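Local structure of haloacid dehalogenase-like hydrolase (Bacteroides thetaiotaomicron, 2RBK) at residues T168-R173 / D180-G185; I66-A71 / V147-P152; N111-Q116 / P135-E140. The protein probably acts as a magnesium-dependent phosphatase of the haloacid dehalogenase superfamily, with a magnesium ion and a vanadate-type ligand held in its active site. One frame throughout, in Å; residues are numbered along the deposited sequence.

Interaction 1 of 3, residues T168-R173 / D180-G185; sequences TCEIGR and DVTAKG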
loop_
_atom_site.group_PDB
_atom_site.type_symbol
_atom_site.label_atom_id
_atom_site.label_comp_id
_atom_site.label_asym_id
_atom_site.label_seq_id
_atom_site.Cartn_x
_atom_site.Cartn_y
_atom_site.Cartn_z
ATOM N N THR A 168 -1.389 -7.404 18.535
ATOM C CA THR A 168 -0.769 -6.086 18.432
ATOM C C THR A 168 -0.610 -5.615 17.001
ATOM O O THR A 168 -0.227 -4.492 16.781
ATOM C CB THR A 168 0.586 -5.987 19.178
ATOM O OG1 THR A 168 1.567 -6.741 18.519
ATOM C CG2 THR A 168 0.470 -6.367 20.660
ATOM N N CYS A 169 -0.902 -6.414 16.017
ATOM C CA CYS A 169 -0.683 -6.064 14.617
ATOM C C CYS A 169 -1.804 -5.180 14.078
ATOM O O CYS A 169 -2.956 -5.223 14.497
ATOM C CB CYS A 169 -0.561 -7.284 13.745
ATOM S SG CYS A 169 0.867 -8.292 13.969
ATOM N N GLU A 170 -1.456 -4.430 13.053
ATOM C CA GLU A 170 -2.389 -3.742 12.200
ATOM C C GLU A 170 -2.784 -4.639 11.061
ATOM O O GLU A 170 -1.976 -5.445 10.567
ATOM C CB GLU A 170 -1.728 -2.511 11.605
ATOM C CG GLU A 170 -1.219 -1.530 12.627
ATOM C CD GLU A 170 -2.184 -1.008 13.661
ATOM O OE1 GLU A 170 -3.382 -0.906 13.383
ATOM O OE2 GLU A 170 -1.714 -0.681 14.793
ATOM N N ILE A 171 -4.020 -4.535 10.603
ATOM C CA ILE A 171 -4.540 -5.320 9.527
ATOM C C ILE A 171 -5.265 -4.405 8.577
ATOM O O ILE A 171 -6.153 -3.662 9.033
ATOM C CB ILE A 171 -5.478 -6.453 9.985
ATOM C CG1 ILE A 171 -4.939 -7.269 11.152
ATOM C CG2 ILE A 171 -5.768 -7.275 8.741
ATOM C CD1 ILE A 171 -6.081 -7.867 11.944
ATOM N N GLY A 172 -4.875 -4.411 7.288
ATOM C CA GLY A 172 -5.558 -3.582 6.312
ATOM C C GLY A 172 -5.867 -4.310 5.031
ATOM O O GLY A 172 -5.136 -5.248 4.711
ATOM N N ARG A 173 -6.820 -3.883 4.265
ATOM C CA ARG A 173 -7.015 -4.457 2.891
ATOM C C ARG A 173 -7.048 -3.371 1.783
ATOM O O ARG A 173 -7.619 -2.293 1.909
ATOM C CB ARG A 173 -8.291 -5.235 2.724
ATOM C CG ARG A 173 -8.625 -6.300 3.701
ATOM C CD ARG A 173 -9.850 -7.194 3.495
ATOM N NE ARG A 173 -9.850 -8.145 4.629
ATOM C CZ ARG A 173 -9.739 -9.412 4.514
ATOM N NH1 ARG A 173 -9.717 -9.969 3.305
ATOM N NH2 ARG A 173 -9.682 -10.222 5.575
ATOM N N ASP A 180 -3.238 -7.378 4.555
ATOM C CA ASP A 180 -1.861 -7.158 4.930
ATOM C C ASP A 180 -1.774 -6.923 6.431
ATOM O O ASP A 180 -2.517 -6.092 6.968
ATOM C CB ASP A 180 -1.286 -5.927 4.228
ATOM C CG ASP A 180 -1.126 -6.050 2.726
ATOM O OD1 ASP A 180 -0.845 -7.157 2.212
ATOM O OD2 ASP A 180 -1.254 -4.949 2.090
ATOM N N VAL A 181 -0.851 -7.601 7.072
ATOM C CA VAL A 181 -0.643 -7.569 8.508
ATOM C C VAL A 181 0.761 -7.018 8.750
ATOM O O VAL A 181 1.740 -7.537 8.209
ATOM C CB VAL A 181 -0.804 -8.961 9.094
ATOM C CG1 VAL A 181 -0.642 -8.904 10.624
ATOM C CG2 VAL A 181 -2.161 -9.543 8.758
ATOM N N THR A 182 0.846 -5.972 9.604
ATOM C CA THR A 182 2.081 -5.311 9.965
ATOM C C THR A 182 2.079 -5.064 11.462
ATOM O O THR A 182 1.076 -5.240 12.154
ATOM C CB THR A 182 2.233 -3.991 9.185
ATOM O OG1 THR A 182 1.027 -3.238 9.383
ATOM C CG2 THR A 182 2.532 -4.221 7.705
ATOM N N ALA A 183 3.239 -4.641 11.990
ATOM C CA ALA A 183 3.361 -4.432 13.418
ATOM C C ALA A 183 2.581 -3.217 13.899
ATOM O O ALA A 183 2.117 -2.359 13.134
ATOM C CB ALA A 183 4.847 -4.292 13.767
ATOM N N LYS A 184 2.440 -3.122 15.226
ATOM C CA LYS A 184 1.684 -2.087 15.908
ATOM C C LYS A 184 2.000 -0.710 15.388
ATOM O O LYS A 184 3.126 -0.267 15.389
ATOM C CB LYS A 184 2.015 -2.138 17.412
ATOM C CG LYS A 184 1.458 -1.097 18.336
ATOM C CD LYS A 184 0.020 -1.527 18.627
ATOM C CE LYS A 184 -0.560 -0.679 19.741
ATOM N NZ LYS A 184 -2.047 -0.886 19.659
ATOM N N GLY A 185 0.925 0.008 14.971
ATOM C CA GLY A 185 1.056 1.364 14.530
ATOM C C GLY A 185 1.488 1.539 13.092
ATOM O O GLY A 185 1.425 2.666 12.596
HETATM O O HOH W 1 3.294 -5.379 16.801
HETATM O O HOH W 2 -2.796 0.851 16.767
HETATM O O HOH W 3 -2.938 -2.250 17.236
HETATM O O HOH W 4 -3.400 -3.644 3.232
#
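Glu170 and Thr182 form a hydrogen-bonded antiparallel pair, Glu170 N donating to Thr182 O at 2.8 Å and Thr182 N returning a bond to Glu170 O. Gly172 and Asp180 form a second such pair. Between them, Ile171 faces Val181 as a non-hydrogen-bonded pair on the other side of the ribbon.

Glu170 carries most of the side-chain contact. Its CG lies anti to the carbonyl carbon, and the chain bends at chi2 (-55°). CB touches Thr182 OG1, CG meets Ala183 O, and the carboxylate reaches the turn beyond the strand. There OE2 accepts Gly185 N at 2.7 Å, a fairly straight bond (162° at the hydrogen) on the anti side of the carboxylate and somewhat out of its plane. Glu170 OE2 and Lys184 NZ are 4.9 Å apart and do not touch. Two waters bridge them, each giving to OE2 and accepting from NZ, one of them weakly at NZ. Lys184 CB and CD both lie against Thr168 O.

On the Ile171 side, Cys169 CB packs on Val181 CG1 at 3.5 Å, and Cys169 SG lies close to the same methyl and to Thr182 O. Val181 CG1 is put there by its place anti to the backbone N (chi1 -178°). Thr182 OG1 bonds to Asp186 O.

At the far end, the Asp180 carboxylate is held by several partners. OD1 bonds to Thr151 OG1, and a water links OD2 to Gly172 O, weakly at the latter. Its side chain comes within about 5 Å of the bound vanadate ligand, without belonging to the metal site. This is a two-stranded antiparallel beta hairpin whose connecting loop brings Trp174 to the ligand pocket.

Interaction 2 of 3, residues I66-A71 / V147-P152; sequences ITMNGA and VIQMTP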
loop_
_atom_site.group_PDB
_atom_site.type_symbol
_atom_site.label_atom_id
_atom_site.label_comp_id
_atom_site.label_asym_id
_atom_site.label_seq_id
_atom_site.Cartn_x
_atom_site.Cartn_y
_atom_site.Cartn_z
ATOM N N ILE A 66 6.754 4.759 0.706
ATOM C CA ILE A 66 6.158 4.108 1.838
ATOM C C ILE A 66 5.654 2.778 1.318
ATOM O O ILE A 66 4.764 2.754 0.462
ATOM C CB ILE A 66 4.988 4.976 2.415
ATOM C CG1 ILE A 66 5.503 6.289 2.976
ATOM C CG2 ILE A 66 4.149 4.163 3.400
ATOM C CD1 ILE A 66 4.398 7.336 2.986
ATOM N N THR A 67 6.251 1.677 1.775
ATOM C CA THR A 67 5.868 0.336 1.317
ATOM C C THR A 67 5.433 -0.482 2.501
ATOM O O THR A 67 5.609 -0.106 3.665
ATOM C CB THR A 67 7.040 -0.343 0.553
ATOM O OG1 THR A 67 8.056 -0.765 1.475
ATOM C CG2 THR A 67 7.599 0.539 -0.523
ATOM N N MET A 68 4.816 -1.631 2.189
ATOM C CA MET A 68 4.319 -2.517 3.239
ATOM C C MET A 68 3.489 -1.721 4.282
ATOM O O MET A 68 3.626 -1.899 5.500
ATOM C CB MET A 68 5.437 -3.325 3.907
ATOM C CG MET A 68 6.095 -4.237 2.926
ATOM S SD MET A 68 7.102 -5.510 3.645
ATOM C CE MET A 68 8.762 -5.020 3.146
ATOM N N ASN A 69 2.622 -0.856 3.779
ATOM C CA ASN A 69 1.665 -0.153 4.650
ATOM C C ASN A 69 2.344 0.672 5.717
ATOM O O ASN A 69 1.796 0.883 6.785
ATOM C CB ASN A 69 0.660 -1.123 5.307
ATOM C CG ASN A 69 -0.273 -1.707 4.298
ATOM O OD1 ASN A 69 -1.162 -1.007 3.821
ATOM N ND2 ASN A 69 -0.042 -2.949 3.886
ATOM N N GLY A 70 3.545 1.209 5.425
ATOM C CA GLY A 70 4.293 1.995 6.396
ATOM C C GLY A 70 5.356 1.276 7.133
ATOM O O GLY A 70 6.180 1.930 7.818
ATOM N N ALA A 71 5.420 -0.051 7.024
ATOM C CA ALA A 71 6.421 -0.845 7.737
ATOM C C ALA A 71 7.801 -0.804 7.093
ATOM O O ALA A 71 8.784 -1.295 7.669
ATOM C CB ALA A 71 5.978 -2.291 7.887
ATOM N N VAL A 147 9.899 -11.110 9.831
ATOM C CA VAL A 147 8.878 -10.754 8.876
ATOM C C VAL A 147 8.429 -9.301 9.094
ATOM O O VAL A 147 8.050 -8.926 10.215
ATOM C CB VAL A 147 7.711 -11.734 8.964
ATOM C CG1 VAL A 147 6.586 -11.357 8.024
ATOM C CG2 VAL A 147 8.186 -13.151 8.669
ATOM N N ILE A 148 8.435 -8.534 8.030
ATOM C CA ILE A 148 7.963 -7.148 8.025
ATOM C C ILE A 148 6.496 -7.061 7.717
ATOM O O ILE A 148 5.742 -6.250 8.324
ATOM C CB ILE A 148 8.766 -6.308 7.036
ATOM C CG1 ILE A 148 10.271 -6.427 7.356
ATOM C CG2 ILE A 148 8.285 -4.882 7.027
ATOM C CD1 ILE A 148 11.163 -5.551 6.554
ATOM N N GLN A 149 5.970 -7.905 6.827
ATOM C CA GLN A 149 4.567 -7.925 6.478
ATOM C C GLN A 149 4.161 -9.367 6.143
ATOM O O GLN A 149 4.905 -10.089 5.505
ATOM C CB GLN A 149 4.246 -7.006 5.282
ATOM C CG GLN A 149 2.760 -6.985 4.918
ATOM C CD GLN A 149 2.481 -5.863 3.938
ATOM O OE1 GLN A 149 2.223 -4.724 4.403
ATOM N NE2 GLN A 149 2.562 -6.089 2.643
ATOM N N MET A 150 2.957 -9.748 6.595
ATOM C CA MET A 150 2.334 -10.989 6.157
ATOM C C MET A 150 1.067 -10.677 5.427
ATOM O O MET A 150 0.335 -9.767 5.826
ATOM C CB MET A 150 1.975 -11.871 7.335
ATOM C CG MET A 150 2.984 -12.250 8.260
ATOM S SD MET A 150 2.455 -13.117 9.699
ATOM C CE MET A 150 1.522 -12.160 10.796
ATOM N N THR A 151 0.771 -11.444 4.409
ATOM C CA THR A 151 -0.442 -11.256 3.593
ATOM C C THR A 151 -1.211 -12.567 3.523
ATOM O O THR A 151 -0.984 -13.364 2.576
ATOM C CB THR A 151 -0.046 -10.671 2.247
ATOM O OG1 THR A 151 0.620 -9.416 2.492
ATOM C CG2 THR A 151 -1.283 -10.439 1.415
ATOM N N PRO A 152 -2.042 -12.826 4.511
ATOM C CA PRO A 152 -2.893 -14.016 4.485
ATOM C C PRO A 152 -4.097 -13.834 3.583
ATOM O O PRO A 152 -4.721 -12.782 3.518
ATOM C CB PRO A 152 -3.359 -14.145 5.975
ATOM C CG PRO A 152 -3.367 -12.720 6.426
ATOM C CD PRO A 152 -2.163 -12.093 5.802
#
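Met68 and Asn69 meet Ile148 and Gln149 where a loop of the HAD core sheet faces the edge strand of a smaller antiparallel sheet. Strand 64-67 ends in this loop. Ile148 and Gln149 form a classic beta bulge, both facing Val107 of strand 104-107. Both of their side chains start toward the loop.

The polar contact is one bond. Asn69 ND2 donates a hydrogen bond to Gln149 OE1 at 2.9 Å, with 158° at the hydrogen. The acceptor lies nearly in the amide plane of Asn69. The donor, however, stands above the Gln149 carbonyl plane, 38° out of it, and the two amide planes are 48° apart. Gln149 CG is anti to the backbone N, and the extended chain beyond carries the amide across to the loop. Gln149 OE1 also lies 3.3 Å from Met68 CA.

The apolar contact lies beside it. Met68 SD touches Gln149 CB and Ile148 CG2, each at 3.6 Å, and the Met68 and Ile148 side chains cross at about a right angle. CE bends round at chi3 to meet Ile148 CG2 as well.

The second shell fixes both amides. Asn69 ND2 also bonds to Asp180 OD2, and Asn69 OD1 accepts from Asn214 ND2. Gln149 NE2 gives to Gly44 O. Gly44 and Asn214 line the vanadate pocket, and the Asn69 side chain lies about 5 Å from that ligand. Within the loop, Gly70 N bonds to Thr67 O and Ala71 N to Met68 O. Ala71 CB lies 3.6 Å from Ile148 CG2, the same methyl that Met68 SD touches.

Interaction 3 of 3, residues N111-Q116 / P135-E140; sequences NISVCQ and PTVSFE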
loop_
_atom_site.group_PDB
_atom_site.type_symbol
_atom_site.label_atom_id
_atom_site.label_comp_id
_atom_site.label_asym_id
_atom_site.label_seq_id
_atom_site.Cartn_x
_atom_site.Cartn_y
_atom_site.Cartn_z
ATOM N N ASN A 111 13.664 -10.537 0.978
ATOM C CA ASN A 111 13.107 -11.764 0.377
ATOM C C ASN A 111 11.611 -11.718 0.518
ATOM O O ASN A 111 11.080 -11.034 1.402
ATOM C CB ASN A 111 13.624 -13.056 0.976
ATOM C CG ASN A 111 15.069 -13.308 0.663
ATOM O OD1 ASN A 111 15.370 -13.764 -0.439
ATOM N ND2 ASN A 111 15.906 -13.067 1.627
ATOM N N ILE A 112 10.946 -12.449 -0.337
ATOM C CA ILE A 112 9.500 -12.593 -0.317
ATOM C C ILE A 112 9.184 -14.073 -0.614
ATOM O O ILE A 112 9.808 -14.651 -1.493
ATOM C CB ILE A 112 8.759 -11.620 -1.246
ATOM C CG1 ILE A 112 7.251 -11.677 -1.052
ATOM C CG2 ILE A 112 9.145 -11.800 -2.699
ATOM C CD1 ILE A 112 6.449 -10.582 -1.825
ATOM N N SER A 113 8.245 -14.616 0.123
ATOM C CA SER A 113 7.866 -16.027 -0.015
ATOM C C SER A 113 6.387 -16.205 0.115
ATOM O O SER A 113 5.697 -15.404 0.743
ATOM C CB SER A 113 8.546 -16.824 1.109
ATOM O OG SER A 113 9.898 -16.603 1.240
ATOM N N VAL A 114 5.892 -17.326 -0.399
ATOM C CA VAL A 114 4.484 -17.719 -0.213
ATOM C C VAL A 114 4.441 -19.138 0.259
ATOM O O VAL A 114 5.242 -19.981 -0.163
ATOM C CB VAL A 114 3.677 -17.460 -1.490
ATOM C CG1 VAL A 114 4.174 -18.305 -2.673
ATOM C CG2 VAL A 114 2.207 -17.675 -1.236
ATOM N N CYS A 115 3.479 -19.389 1.165
ATOM C CA CYS A 115 3.277 -20.709 1.731
ATOM C C CYS A 115 1.963 -21.270 1.162
ATOM O O CYS A 115 0.932 -20.619 1.201
ATOM C CB CYS A 115 3.236 -20.662 3.217
ATOM S SG CYS A 115 4.723 -19.988 3.978
ATOM N N GLN A 116 2.030 -22.509 0.627
ATOM C CA GLN A 116 0.892 -23.233 0.094
ATOM C C GLN A 116 0.021 -22.418 -0.860
ATOM O O GLN A 116 -1.226 -22.327 -0.741
ATOM C CB GLN A 116 0.063 -23.849 1.229
ATOM C CG GLN A 116 0.810 -24.750 2.184
ATOM C CD GLN A 116 1.281 -26.024 1.575
ATOM O OE1 GLN A 116 0.593 -26.599 0.693
ATOM N NE2 GLN A 116 2.365 -26.597 2.097
ATOM N N PRO A 135 8.417 -17.107 -4.761
ATOM C CA PRO A 135 8.908 -18.447 -4.431
ATOM C C PRO A 135 8.174 -19.047 -3.255
ATOM O O PRO A 135 7.784 -18.361 -2.309
ATOM C CB PRO A 135 10.357 -18.201 -4.008
ATOM C CG PRO A 135 10.710 -16.879 -4.528
ATOM C CD PRO A 135 9.470 -16.066 -4.604
ATOM N N THR A 136 7.964 -20.355 -3.322
ATOM C CA THR A 136 7.318 -21.091 -2.278
ATOM C C THR A 136 8.265 -21.561 -1.201
ATOM O O THR A 136 9.337 -22.049 -1.500
ATOM C CB THR A 136 6.593 -22.319 -2.905
ATOM O OG1 THR A 136 5.551 -21.913 -3.741
ATOM C CG2 THR A 136 5.996 -23.250 -1.836
ATOM N N VAL A 137 7.858 -21.431 0.050
ATOM C CA VAL A 137 8.571 -21.982 1.191
ATOM C C VAL A 137 7.525 -22.624 2.104
ATOM O O VAL A 137 6.321 -22.271 2.047
ATOM C CB VAL A 137 9.404 -20.949 1.953
ATOM C CG1 VAL A 137 10.353 -20.258 0.969
ATOM C CG2 VAL A 137 8.623 -19.985 2.763
ATOM N N SER A 138 7.992 -23.512 2.990
ATOM C CA SER A 138 7.093 -24.105 3.955
ATOM C C SER A 138 6.645 -23.105 4.985
ATOM O O SER A 138 7.345 -22.155 5.335
ATOM C CB SER A 138 7.720 -25.315 4.634
ATOM O OG SER A 138 8.760 -24.847 5.511
ATOM N N PHE A 139 5.471 -23.372 5.592
ATOM C CA PHE A 139 5.020 -22.590 6.725
ATOM C C PHE A 139 6.021 -22.656 7.865
ATOM O O PHE A 139 6.206 -21.671 8.576
ATOM C CB PHE A 139 3.652 -23.030 7.216
ATOM C CG PHE A 139 2.474 -22.441 6.475
ATOM C CD1 PHE A 139 1.660 -23.195 5.662
ATOM C CD2 PHE A 139 2.186 -21.081 6.621
ATOM C CE1 PHE A 139 0.584 -22.612 5.058
ATOM C CE2 PHE A 139 1.096 -20.530 6.026
ATOM C CZ PHE A 139 0.288 -21.314 5.206
ATOM N N GLU A 140 6.642 -23.820 8.074
ATOM C CA GLU A 140 7.625 -23.954 9.119
ATOM C C GLU A 140 8.768 -22.974 8.924
ATOM O O GLU A 140 9.179 -22.237 9.843
ATOM C CB GLU A 140 8.121 -25.406 9.251
ATOM C CG GLU A 140 9.039 -25.579 10.434
ATOM C CD GLU A 140 8.333 -25.582 11.765
ATOM O OE1 GLU A 140 8.231 -24.521 12.420
ATOM O OE2 GLU A 140 7.883 -26.712 12.132
HETATM O O HOH W 5 3.914 -26.011 4.792
HETATM O O HOH W 6 4.367 -24.098 1.223
#
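Cys115 CB sits squarely over the centre of the Phe139 ring, 3.4 Å from its centroid and 8° off the normal. This is a CH-pi contact. Cys115 SG lies over the same face, farther from the centre, at 4.3 Å from the centroid. That makes a sulfur-aromatic contact too. SG is anti to the carbonyl carbon (chi1 -59°) and also comes near Val137 O and Ser138 O. Gln116 CG approaches the ring obliquely, 3.6 Å from Phe139 CE1. The Gln116 amide plane is 17° from the ring plane. A water joins Gln116 NE2 to Phe139 N.

Phe139 is the first residue of helix 139-143. The chain before the helix meets the edge of strand 112-115, an outer strand of a three-stranded antiparallel sheet, and is joined to it by a single bridge, Val114 with Thr136. Val114 N donates to Pro135 O at 2.9 Å, and Val137 N donates to Val114 O at 3.0 Å. A second water continues the pairing from Gln116 N to Val137 O. Ser138 is the N-cap of helix 139-143, its OG accepting from Glu141 N.

Ser113 touches Val137 through both CB and OG. Ser113 CB is 3.6 Å from Val137 CG2, while OG is nearer CG1. Val137 CG2 lies between the backbone N and the carbonyl carbon. The Val114 and Thr136 side chains cross obliquely, with Val114 CG1 and Thr136 OG1 4.0 Å apart. Pro135 turns CD to Ile112 O. Phe139 also packs on Ala94, Cys97 and Glu98 of helix 87-100.

Interaction 2 is fully buried near the centre of the chain. Interactions 1 and 3 are only partly buried, and interaction 3 lies farthest out. Interactions 1 and 2 touch directly: Val181 N probably hydrogen-bonds to Met150 O, and Thr182 CG2 packs on Gln149 OE1. Both approach the vanadate ligand, and both rely on side-chain amides or carboxylates with several partners. Interaction 3 touches neither of the others. It shares with interaction 2 the three-stranded sheet, at its opposite outer strands, 112-115 and 149-152. Its chemistry is backbone pairing and an aromatic contact, whereas interaction 1 pairs two full strands and interaction 2 has no backbone bond across it.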